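Local structure of insect group II chitinase (Ostrinia furnacalis, 5Y2B) at residues 124-129 with 167-172; 192-197 with 243-248; 128-133 with 179-184. The protein probably hydrolyses the beta-1,4 linkages of chitin, as a glycoside hydrolase family 18 enzyme of the insect Ostrinia furnacalis. All coordinates share one frame; numbering follows the deposited sequence.

How the interactions relate
Running from the N terminus, the chain leaves strand 122-126, passes the loop 128-133 and helix 143-159, and returns along strand 165-170, where interaction 1 closes a beta-alpha-beta unit. Interaction 3 shares E128 and Y129 with it: the two loops start from one stretch, and that of interaction 3 closes about a dozen residues later, at the junction of helices 174-180 and 183-189. Interaction 2 follows in series, pairing strand 192-195 with 244-248. The three are knitted together: S171 N probably bonds to Y181 OH, A168 O to A194 N, and M196 packs on E128 and Y129. Together they tie neighbouring barrel strands to the loop that meets the bound sugars.

Interaction 1: residues 124-129 with 167-172; sequences DLDWEY and SAAVSP. With NAG (2-acetamido-2-deoxy-beta-D-glucopyranose), chain B; NAG (2-acetamido-2-deoxy-beta-D-glucopyranose), chain C.
The hydroxyl of S167 donates to OD1 of D124 at 2.7 Å, meeting that oxygen on its anti side and 28° out of the carboxylate plane. With CG anti to the backbone N (chi1 -173°), the D124 carboxylate swings so that OD1 reaches S167 OG; its other oxygen, OD2, is bonded to Y12, so both oxygens of this buried acid are held. The backbones run parallel, L125 N donating to S167 O at 2.9 Å and A169 N to L125 O at 3.0 Å. Further on, D126 accepts the amide of the chain B NAG, N2 to OD2 2.6 Å, while the methyl of A169 packs 3.7 Å from D126 OD1. A cis peptide precedes Y129, whose ring receives S171 CB over one face, 3.9 Å from the ring centroid, a CH-pi contact. Y129 OH in turn accepts O6 of the chain C NAG at 2.6 Å. The sequence DLDWE carries the end of the DxxDxDxE signature of family 18, here at the C-terminal end of its strand. Strand 122-126 pairs with 78-84 on its other side and 165-170 with 192-195, while L125 packs outward on helix 143-159.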
loop_
_atom_site.group_PDB
_atom_site.type_symbol
_atom_site.label_atom_id
_atom_site.label_comp_id
_atom_site.label_asym_id
_atom_site.label_seq_id
_atom_site.Cartn_x
_atom_site.Cartn_y
_atom_site.Cartn_z
ATOM N N ASP A 124 2.632 -11.101 -5.569
ATOM C CA ASP A 124 2.411 -9.669 -5.726
ATOM C C ASP A 124 3.771 -9.002 -5.936
ATOM O O ASP A 124 4.681 -9.151 -5.107
ATOM C CB ASP A 124 1.652 -9.100 -4.501
ATOM C CG ASP A 124 1.242 -7.622 -4.679
ATOM O OD1 ASP A 124 0.551 -7.279 -5.661
ATOM O OD2 ASP A 124 1.592 -6.773 -3.820
ATOM N N LEU A 125 3.919 -8.328 -7.070
ATOM C CA LEU A 125 5.123 -7.604 -7.445
ATOM C C LEU A 125 5.110 -6.206 -6.839
ATOM O O LEU A 125 4.237 -5.399 -7.174
ATOM C CB LEU A 125 5.190 -7.476 -8.962
ATOM C CG LEU A 125 5.275 -8.793 -9.715
ATOM C CD1 LEU A 125 5.414 -8.505 -11.189
ATOM C CD2 LEU A 125 6.483 -9.547 -9.226
ATOM N N ASP A 126 6.087 -5.890 -5.998
ATOM C CA ASP A 126 6.105 -4.558 -5.395
ATOM C C ASP A 126 7.467 -3.907 -5.581
ATOM O O ASP A 126 8.105 -3.427 -4.635
ATOM C CB ASP A 126 5.691 -4.605 -3.926
ATOM C CG ASP A 126 5.390 -3.188 -3.372
ATOM O OD1 ASP A 126 5.528 -2.204 -4.144
ATOM O OD2 ASP A 126 5.013 -3.032 -2.184
ATOM N N TRP A 127 7.927 -3.866 -6.833
ATOM C CA TRP A 127 9.182 -3.193 -7.150
ATOM C C TRP A 127 8.865 -1.711 -7.281
ATOM O O TRP A 127 8.018 -1.332 -8.095
ATOM C CB TRP A 127 9.807 -3.750 -8.440
ATOM C CG TRP A 127 11.060 -2.997 -8.937
ATOM C CD1 TRP A 127 11.879 -2.153 -8.204
ATOM C CD2 TRP A 127 11.604 -3.014 -10.272
ATOM N NE1 TRP A 127 12.892 -1.669 -9.003
ATOM C CE2 TRP A 127 12.745 -2.172 -10.272
ATOM C CE3 TRP A 127 11.232 -3.661 -11.468
ATOM C CZ2 TRP A 127 13.521 -1.951 -11.424
ATOM C CZ3 TRP A 127 12.010 -3.466 -12.590
ATOM C CH2 TRP A 127 13.140 -2.604 -12.564
ATOM N N GLU A 128 9.527 -0.884 -6.468
ATOM C CA GLU A 128 9.287 0.558 -6.433
ATOM C C GLU A 128 10.533 1.321 -6.886
ATOM O O GLU A 128 11.321 1.761 -6.047
ATOM C CB GLU A 128 8.836 0.992 -4.978
ATOM C CG GLU A 128 7.617 0.173 -4.539
ATOM C CD GLU A 128 7.007 0.578 -3.211
ATOM O OE1 GLU A 128 7.580 1.409 -2.495
ATOM O OE2 GLU A 128 5.927 0.052 -2.893
ATOM N N TYR A 129 10.711 1.522 -8.192
ATOM C CA TYR A 129 9.801 1.120 -9.268
ATOM C C TYR A 129 10.671 0.866 -10.493
ATOM O O TYR A 129 11.803 1.342 -10.528
ATOM C CB TYR A 129 8.774 2.214 -9.604
ATOM C CG TYR A 129 8.083 2.794 -8.429
ATOM C CD1 TYR A 129 8.645 3.854 -7.727
ATOM C CD2 TYR A 129 6.857 2.272 -7.996
ATOM C CE1 TYR A 129 8.018 4.369 -6.624
ATOM C CE2 TYR A 129 6.199 2.810 -6.905
ATOM C CZ TYR A 129 6.784 3.851 -6.229
ATOM O OH TYR A 129 6.147 4.371 -5.143
ATOM N N SER A 167 -0.339 -10.134 -9.168
ATOM C CA SER A 167 -0.786 -8.756 -9.025
ATOM C C SER A 167 0.443 -7.889 -8.827
ATOM O O SER A 167 1.552 -8.401 -8.686
ATOM C CB SER A 167 -1.768 -8.598 -7.864
ATOM O OG SER A 167 -1.167 -9.037 -6.656
ATOM N N ALA A 168 0.250 -6.568 -8.831
ATOM C CA ALA A 168 1.344 -5.656 -8.533
ATOM C C ALA A 168 0.828 -4.418 -7.818
ATOM O O ALA A 168 -0.284 -3.965 -8.085
ATOM C CB ALA A 168 2.086 -5.240 -9.810
ATOM N N ALA A 169 1.648 -3.887 -6.896
ATOM C CA ALA A 169 1.422 -2.577 -6.295
ATOM C C ALA A 169 2.209 -1.559 -7.111
ATOM O O ALA A 169 3.396 -1.755 -7.371
ATOM C CB ALA A 169 1.864 -2.567 -4.831
ATOM N N VAL A 170 1.552 -0.482 -7.533
ATOM C CA VAL A 170 2.132 0.408 -8.528
ATOM C C VAL A 170 2.067 1.856 -8.052
ATOM O O VAL A 170 1.163 2.247 -7.308
ATOM C CB VAL A 170 1.418 0.250 -9.886
ATOM C CG1 VAL A 170 1.523 -1.203 -10.408
ATOM C CG2 VAL A 170 -0.017 0.682 -9.762
ATOM N N SER A 171 3.016 2.664 -8.532
ATOM C CA SER A 171 3.054 4.085 -8.219
ATOM C C SER A 171 1.756 4.808 -8.600
ATOM O O SER A 171 1.128 4.493 -9.611
ATOM C CB SER A 171 4.240 4.742 -8.943
ATOM O OG SER A 171 4.088 6.150 -8.869
ATOM N N PRO A 172 1.351 5.817 -7.830
ATOM C CA PRO A 172 0.286 6.736 -8.268
ATOM C C PRO A 172 0.795 7.945 -9.038
ATOM O O PRO A 172 -0.004 8.825 -9.394
ATOM C CB PRO A 172 -0.313 7.197 -6.932
ATOM C CG PRO A 172 0.922 7.421 -6.091
ATOM C CD PRO A 172 1.904 6.237 -6.532
HETATM C C1 NAG B . 4.546 1.437 -0.297
HETATM C C2 NAG B . 5.170 0.004 -0.194
HETATM C C3 NAG B . 5.749 -0.266 1.202
HETATM C C4 NAG B . 5.725 1.011 2.038
HETATM C C5 NAG B . 4.309 1.581 2.118
HETATM C C6 NAG B . 4.286 2.956 2.738
HETATM C C7 NAG B . 2.932 -1.044 -0.477
HETATM C C8 NAG B . 2.188 -2.252 -1.073
HETATM N N2 NAG B . 4.272 -1.053 -0.628
HETATM O O3 NAG B . 7.079 -0.748 1.022
HETATM O O4 NAG B . 6.003 0.752 3.411
HETATM O O5 NAG B . 3.696 1.693 0.836
HETATM O O6 NAG B . 2.957 3.430 2.805
HETATM O O7 NAG B . 2.324 -0.130 0.123
HETATM C C1 NAG C . 7.425 6.377 -0.713
HETATM C C2 NAG C . 7.642 5.823 0.670
HETATM C C3 NAG C . 7.419 4.330 0.689
HETATM C C4 NAG C . 6.143 3.948 -0.047
HETATM C C5 NAG C . 5.887 4.727 -1.345
HETATM C C6 NAG C . 4.460 4.569 -1.843
HETATM C C7 NAG C . 9.281 6.903 2.159
HETATM C C8 NAG C . 10.775 7.148 2.377
HETATM N N2 NAG C . 8.981 6.150 1.100
HETATM O O3 NAG C . 7.254 3.928 2.029
HETATM O O4 NAG C . 6.236 2.563 -0.409
HETATM O O5 NAG C . 6.114 6.115 -1.126
HETATM O O6 NAG C . 4.366 4.595 -3.262
HETATM O O7 NAG C . 8.412 7.369 2.907
HETATM O O HOH W 1 5.370 -1.267 -9.224
HETATM O O HOH W 2 5.501 7.090 -6.488
#

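Interaction 2: residues 192-197 with 243-248; sequences WIAVMT and KIVMGM. With NAG (2-acetamido-2-deoxy-beta-D-glucopyranose), chain B.
Two first torsions set this contact: V245 at -54° places CG2 between its backbone N and carbonyl carbon, and T197 at 37° does the same with OG1. The V245 methyl is thereby turned onto the adjacent strand, where CG2 touches A194 CB at 3.7 Å and comes obliquely against the W192 indole at CD1. The T197 hydroxyl is carried across to G247 O, donating at a short 2.5 Å in the carbonyl plane, on a lone pair. Water 3 also donates to G247 O and to T197 O, joining the two chains just beyond the last backbone bond.

Between these points the strands pair in parallel through four backbone bonds: I193 N to K243 O, V245 N to I193 O, V195 N to V245 O at 3.0 Å, and G247 N to V195 O at 2.8 Å. G247 has no side chain, and a beta carbon there would lie only 2.6 Å from V195 O. That oxygen also receives a weak bond from T197 N, which closes an inverse gamma turn centred on M196. The M196 side chain, extended to SD and bent at the last torsion, sets its sulfur 3.5 Å from C7 of the chain B NAG.

The two sheet faces differ. A194 and V245 share one, with the W192 indole against V245 CG2, and W192 meets H38 of strand 38-46 edge-to-face; V195 and I244 lie on the other, their CG2 methyls 4.2 Å apart under helix 227-236. K243 turns its amine away to the carbonyls of A187 and L190. Apolar side chains thus meet on both faces, while at the sugar end G247 O takes two donors and the M196 sulfur borders the acetamide carbon C7, whose N2 is held by the D126 carboxylate.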
loop_
_atom_site.group_PDB
_atom_site.type_symbol
_atom_site.label_atom_id
_atom_site.label_comp_id
_atom_site.label_asym_id
_atom_site.label_seq_id
_atom_site.Cartn_x
_atom_site.Cartn_y
_atom_site.Cartn_z
ATOM N N TRP A 192 -5.079 -8.092 -10.481
ATOM C CA TRP A 192 -5.449 -6.737 -10.100
ATOM C C TRP A 192 -4.178 -5.903 -10.062
ATOM O O TRP A 192 -3.067 -6.433 -10.053
ATOM C CB TRP A 192 -6.184 -6.695 -8.753
ATOM C CG TRP A 192 -5.371 -7.109 -7.559
ATOM C CD1 TRP A 192 -4.594 -6.307 -6.745
ATOM C CD2 TRP A 192 -5.254 -8.435 -7.040
ATOM N NE1 TRP A 192 -4.014 -7.060 -5.741
ATOM C CE2 TRP A 192 -4.398 -8.369 -5.901
ATOM C CE3 TRP A 192 -5.797 -9.675 -7.416
ATOM C CZ2 TRP A 192 -4.077 -9.498 -5.146
ATOM C CZ3 TRP A 192 -5.458 -10.814 -6.666
ATOM C CH2 TRP A 192 -4.603 -10.712 -5.547
ATOM N N ILE A 193 -4.365 -4.593 -10.061
ATOM C CA ILE A 193 -3.303 -3.596 -9.984
ATOM C C ILE A 193 -3.633 -2.756 -8.755
ATOM O O ILE A 193 -4.656 -2.066 -8.735
ATOM C CB ILE A 193 -3.246 -2.736 -11.261
ATOM C CG1 ILE A 193 -2.886 -3.597 -12.498
ATOM C CG2 ILE A 193 -2.299 -1.589 -11.101
ATOM C CD1 ILE A 193 -2.990 -2.885 -13.883
ATOM N N ALA A 194 -2.838 -2.878 -7.698
ATOM C CA ALA A 194 -3.130 -2.162 -6.445
ATOM C C ALA A 194 -2.475 -0.793 -6.560
ATOM O O ALA A 194 -1.258 -0.662 -6.448
ATOM C CB ALA A 194 -2.636 -2.946 -5.227
ATOM N N VAL A 195 -3.249 0.227 -6.917
ATOM C CA VAL A 195 -2.627 1.535 -7.114
ATOM C C VAL A 195 -2.384 2.140 -5.732
ATOM O O VAL A 195 -3.304 2.206 -4.905
ATOM C CB VAL A 195 -3.491 2.462 -7.980
ATOM C CG1 VAL A 195 -2.740 3.753 -8.155
ATOM C CG2 VAL A 195 -3.797 1.818 -9.355
ATOM N N MET A 196 -1.136 2.530 -5.455
ATOM C CA MET A 196 -0.777 3.034 -4.122
ATOM C C MET A 196 -1.083 4.535 -4.028
ATOM O O MET A 196 -0.199 5.399 -3.985
ATOM C CB MET A 196 0.679 2.728 -3.812
ATOM C CG MET A 196 0.961 1.253 -3.784
ATOM S SD MET A 196 2.693 0.894 -3.370
ATOM C CE MET A 196 3.516 1.339 -4.851
ATOM N N THR A 197 -2.379 4.817 -3.996
ATOM C CA THR A 197 -2.941 6.164 -3.936
ATOM C C THR A 197 -2.730 6.827 -2.565
ATOM O O THR A 197 -3.685 7.244 -1.903
ATOM C CB THR A 197 -4.432 6.093 -4.314
ATOM O OG1 THR A 197 -5.010 4.872 -3.772
ATOM C CG2 THR A 197 -4.610 6.114 -5.854
ATOM N N LYS A 243 -9.743 -4.047 -13.053
ATOM C CA LYS A 243 -8.398 -4.413 -12.597
ATOM C C LYS A 243 -7.873 -3.504 -11.479
ATOM O O LYS A 243 -6.943 -3.889 -10.779
ATOM C CB LYS A 243 -7.382 -4.376 -13.754
ATOM C CG LYS A 243 -7.582 -5.432 -14.869
ATOM C CD LYS A 243 -7.769 -6.832 -14.312
ATOM C CE LYS A 243 -7.990 -7.856 -15.411
ATOM N NZ LYS A 243 -6.739 -8.423 -16.075
ATOM N N ILE A 244 -8.452 -2.325 -11.268
ATOM C CA ILE A 244 -7.911 -1.375 -10.308
ATOM C C ILE A 244 -8.457 -1.713 -8.919
ATOM O O ILE A 244 -9.678 -1.861 -8.743
ATOM C CB ILE A 244 -8.266 0.058 -10.740
ATOM C CG1 ILE A 244 -7.526 0.377 -12.042
ATOM C CG2 ILE A 244 -7.903 1.107 -9.682
ATOM C CD1 ILE A 244 -8.063 1.545 -12.729
ATOM N N VAL A 245 -7.566 -1.866 -7.925
ATOM C CA VAL A 245 -7.971 -1.738 -6.525
ATOM C C VAL A 245 -7.272 -0.508 -5.960
ATOM O O VAL A 245 -6.063 -0.326 -6.145
ATOM C CB VAL A 245 -7.745 -3.012 -5.674
ATOM C CG1 VAL A 245 -8.413 -4.213 -6.323
ATOM C CG2 VAL A 245 -6.269 -3.331 -5.357
ATOM N N MET A 246 -8.051 0.371 -5.342
ATOM C CA MET A 246 -7.547 1.676 -4.926
ATOM C C MET A 246 -6.952 1.616 -3.512
ATOM O O MET A 246 -7.641 1.218 -2.566
ATOM C CB MET A 246 -8.671 2.715 -4.967
ATOM C CG MET A 246 -8.121 4.105 -4.612
ATOM S SD MET A 246 -9.322 5.414 -4.727
ATOM C CE MET A 246 -10.067 5.344 -3.136
ATOM N N GLY A 247 -5.700 2.070 -3.374
ATOM C CA GLY A 247 -4.995 2.005 -2.099
ATOM C C GLY A 247 -5.513 3.048 -1.105
ATOM O O GLY A 247 -5.755 4.198 -1.455
ATOM N N MET A 248 -5.651 2.638 0.162
ATOM C CA MET A 248 -5.969 3.579 1.220
ATOM C C MET A 248 -5.036 3.399 2.406
ATOM O O MET A 248 -4.859 2.264 2.883
ATOM C CB MET A 248 -7.409 3.432 1.691
ATOM C CG MET A 248 -8.453 4.066 0.635
ATOM S SD MET A 248 -10.053 3.392 0.916
ATOM C CE MET A 248 -9.941 1.731 0.264
HETATM C C1 NAG B . 4.546 1.437 -0.297
HETATM C C2 NAG B . 5.170 0.004 -0.194
HETATM C C3 NAG B . 5.749 -0.266 1.202
HETATM C C4 NAG B . 5.725 1.011 2.038
HETATM C C5 NAG B . 4.309 1.581 2.118
HETATM C C6 NAG B . 4.286 2.956 2.738
HETATM C C7 NAG B . 2.932 -1.044 -0.477
HETATM C C8 NAG B . 2.188 -2.252 -1.073
HETATM N N2 NAG B . 4.272 -1.053 -0.628
HETATM O O3 NAG B . 7.079 -0.748 1.022
HETATM O O4 NAG B . 6.003 0.752 3.411
HETATM O O5 NAG B . 3.696 1.693 0.836
HETATM O O6 NAG B . 2.957 3.430 2.805
HETATM O O7 NAG B . 2.324 -0.130 0.123
HETATM O O HOH W 3 -6.332 6.785 -0.885
#

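Interaction 3: residues 128-133 with 179-184. With NAG (2-acetamido-2-deoxy-beta-D-glucopyranose), chain C; NAG (2-acetamido-2-deoxy-beta-D-glucopyranose), chain B.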
loop_
_atom_site.group_PDB
_atom_site.type_symbol
_atom_site.label_atom_id
_atom_site.label_comp_id
_atom_site.label_asym_id
_atom_site.label_seq_id
_atom_site.Cartn_x
_atom_site.Cartn_y
_atom_site.Cartn_z
ATOM N N GLU A 128 9.527 -0.884 -6.468
ATOM C CA GLU A 128 9.287 0.558 -6.433
ATOM C C GLU A 128 10.533 1.321 -6.886
ATOM O O GLU A 128 11.321 1.761 -6.047
ATOM C CB GLU A 128 8.836 0.992 -4.978
ATOM C CG GLU A 128 7.617 0.173 -4.539
ATOM C CD GLU A 128 7.007 0.578 -3.211
ATOM O OE1 GLU A 128 7.580 1.409 -2.495
ATOM O OE2 GLU A 128 5.927 0.052 -2.893
ATOM N N TYR A 129 10.711 1.522 -8.192
ATOM C CA TYR A 129 9.801 1.120 -9.268
ATOM C C TYR A 129 10.671 0.866 -10.493
ATOM O O TYR A 129 11.803 1.342 -10.528
ATOM C CB TYR A 129 8.774 2.214 -9.604
ATOM C CG TYR A 129 8.083 2.794 -8.429
ATOM C CD1 TYR A 129 8.645 3.854 -7.727
ATOM C CD2 TYR A 129 6.857 2.272 -7.996
ATOM C CE1 TYR A 129 8.018 4.369 -6.624
ATOM C CE2 TYR A 129 6.199 2.810 -6.905
ATOM C CZ TYR A 129 6.784 3.851 -6.229
ATOM O OH TYR A 129 6.147 4.371 -5.143
ATOM N N PRO A 130 10.143 0.153 -11.492
ATOM C CA PRO A 130 10.831 0.082 -12.782
ATOM C C PRO A 130 11.180 1.477 -13.255
ATOM O O PRO A 130 10.347 2.389 -13.202
ATOM C CB PRO A 130 9.788 -0.562 -13.700
ATOM C CG PRO A 130 8.911 -1.295 -12.815
ATOM C CD PRO A 130 8.819 -0.477 -11.572
ATOM N N LYS A 131 12.435 1.633 -13.687
ATOM C CA LYS A 131 12.986 2.890 -14.190
ATOM C C LYS A 131 13.231 3.892 -13.063
ATOM O O LYS A 131 14.370 4.295 -12.822
ATOM C CB LYS A 131 12.055 3.463 -15.268
ATOM C CG LYS A 131 12.771 3.907 -16.488
ATOM C CD LYS A 131 13.435 5.193 -16.211
ATOM C CE LYS A 131 14.029 5.721 -17.500
ATOM N NZ LYS A 131 14.632 7.021 -17.193
ATOM N N CYS A 132 12.187 4.274 -12.338
ATOM C CA CYS A 132 12.316 5.264 -11.255
ATOM C C CYS A 132 12.520 4.569 -9.909
ATOM O O CYS A 132 11.634 4.531 -9.040
ATOM C CB CYS A 132 11.096 6.164 -11.227
ATOM S SG CYS A 132 10.670 6.627 -12.905
ATOM N N TRP A 133 13.726 4.007 -9.762
ATOM C CA TRP A 133 14.140 3.368 -8.526
ATOM C C TRP A 133 13.909 4.327 -7.375
ATOM O O TRP A 133 14.442 5.439 -7.368
ATOM C CB TRP A 133 15.621 2.958 -8.586
ATOM C CG TRP A 133 16.049 2.207 -9.833
ATOM C CD1 TRP A 133 15.238 1.635 -10.796
ATOM C CD2 TRP A 133 17.394 1.939 -10.239
ATOM N NE1 TRP A 133 16.013 1.043 -11.781
ATOM C CE2 TRP A 133 17.335 1.204 -11.454
ATOM C CE3 TRP A 133 18.651 2.247 -9.692
ATOM C CZ2 TRP A 133 18.483 0.785 -12.127
ATOM C CZ3 TRP A 133 19.777 1.827 -10.346
ATOM C CH2 TRP A 133 19.693 1.118 -11.564
ATOM N N ALA A 179 7.214 6.637 -17.266
ATOM C CA ALA A 179 8.575 6.126 -17.460
ATOM C C ALA A 179 8.695 4.603 -17.301
ATOM O O ALA A 179 9.464 3.976 -18.025
ATOM C CB ALA A 179 9.550 6.808 -16.483
ATOM N N GLY A 180 8.004 3.987 -16.339
ATOM C CA GLY A 180 8.330 2.615 -15.988
ATOM C C GLY A 180 7.287 1.544 -16.287
ATOM O O GLY A 180 7.577 0.349 -16.191
ATOM N N TYR A 181 6.067 1.917 -16.650
ATOM C CA TYR A 181 4.987 0.940 -16.727
ATOM C C TYR A 181 4.485 0.839 -18.158
ATOM O O TYR A 181 4.036 1.829 -18.737
ATOM C CB TYR A 181 3.823 1.313 -15.799
ATOM C CG TYR A 181 4.108 1.231 -14.315
ATOM C CD1 TYR A 181 4.802 0.141 -13.765
ATOM C CD2 TYR A 181 3.678 2.232 -13.456
ATOM C CE1 TYR A 181 5.035 0.056 -12.360
ATOM C CE2 TYR A 181 3.887 2.153 -12.075
ATOM C CZ TYR A 181 4.577 1.070 -11.530
ATOM O OH TYR A 181 4.809 1.006 -10.167
ATOM N N ASP A 182 4.514 -0.360 -18.699
ATOM C CA ASP A 182 3.798 -0.691 -19.933
ATOM C C ASP A 182 2.364 -1.040 -19.533
ATOM O O ASP A 182 2.047 -2.186 -19.217
ATOM C CB ASP A 182 4.480 -1.853 -20.639
ATOM C CG ASP A 182 3.944 -2.082 -22.051
ATOM O OD1 ASP A 182 2.755 -1.807 -22.328
ATOM O OD2 ASP A 182 4.731 -2.534 -22.901
ATOM N N VAL A 183 1.497 -0.027 -19.476
ATOM C CA VAL A 183 0.206 -0.202 -18.811
ATOM C C VAL A 183 -0.634 -1.265 -19.506
ATOM O O VAL A 183 -1.273 -2.077 -18.814
ATOM C CB VAL A 183 -0.489 1.159 -18.663
ATOM C CG1 VAL A 183 -1.956 1.026 -18.201
ATOM C CG2 VAL A 183 0.310 2.004 -17.657
ATOM N N PRO A 184 -0.643 -1.374 -20.834
ATOM C CA PRO A 184 -1.511 -2.392 -21.436
ATOM C C PRO A 184 -1.071 -3.804 -21.150
ATOM O O PRO A 184 -1.931 -4.675 -20.972
ATOM C CB PRO A 184 -1.461 -2.049 -22.937
ATOM C CG PRO A 184 -1.278 -0.499 -22.919
ATOM C CD PRO A 184 -0.281 -0.300 -21.810
HETATM C C1 NAG C . 7.425 6.377 -0.713
HETATM C C2 NAG C . 7.642 5.823 0.670
HETATM C C3 NAG C . 7.419 4.330 0.689
HETATM C C4 NAG C . 6.143 3.948 -0.047
HETATM C C5 NAG C . 5.887 4.727 -1.345
HETATM C C6 NAG C . 4.460 4.569 -1.843
HETATM C C7 NAG C . 9.281 6.903 2.159
HETATM C C8 NAG C . 10.775 7.148 2.377
HETATM N N2 NAG C . 8.981 6.150 1.100
HETATM O O3 NAG C . 7.254 3.928 2.029
HETATM O O4 NAG C . 6.236 2.563 -0.409
HETATM O O5 NAG C . 6.114 6.115 -1.126
HETATM O O6 NAG C . 4.366 4.595 -3.262
HETATM O O7 NAG C . 8.412 7.369 2.907
HETATM C C1 NAG B . 4.546 1.437 -0.297
HETATM C C2 NAG B . 5.170 0.004 -0.194
HETATM C C3 NAG B . 5.749 -0.266 1.202
HETATM C C4 NAG B . 5.725 1.011 2.038
HETATM C C5 NAG B . 4.309 1.581 2.118
HETATM C C6 NAG B . 4.286 2.956 2.738
HETATM C C7 NAG B . 2.932 -1.044 -0.477
HETATM C C8 NAG B . 2.188 -2.252 -1.073
HETATM N N2 NAG B . 4.272 -1.053 -0.628
HETATM O O3 NAG B . 7.079 -0.748 1.022
HETATM O O4 NAG B . 6.003 0.752 3.411
HETATM O O5 NAG B . 3.696 1.693 0.836
HETATM O O6 NAG B . 2.957 3.430 2.805
HETATM O O7 NAG B . 2.324 -0.130 0.123
#
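The rings of Y129 and Y181 meet obliquely, the OH of Y181 standing 3.2 Å from CD2 of Y129. E128 CB lies 3.6 Å above the centre of the Y129 ring, on the face opposite S171, and C132 O sits at its edge, in plane. The Y181 ring is in turn touched by P130, CD to CE1 3.9 Å, again obliquely; its hydroxyl is bonded to S171 N, just beyond strand 165-170. Nearer the helix end, G180 CA gives a CH...O contact to P130 O at 3.4 Å, and a side chain on that glycine would run into the carbonyl. K131 lays CG 3.6 Å from A179 O before carrying its amine to C137 O, and C132, in a disulfide with C137, rests SG on A179 CB at 3.8 Å. E128 extends beyond CG, and its OE1 lies 2.7 Å from O4 of the chain C NAG, the oxygen that faces C1 of the chain B NAG; it is probably the acid catalyst, as this glutamate is in family 18. With an alanine here, that O4 would probably be left without its carboxylate partner. The contact is thus largely apolar, and the polar ends of Y181 and K131 find partners outside it.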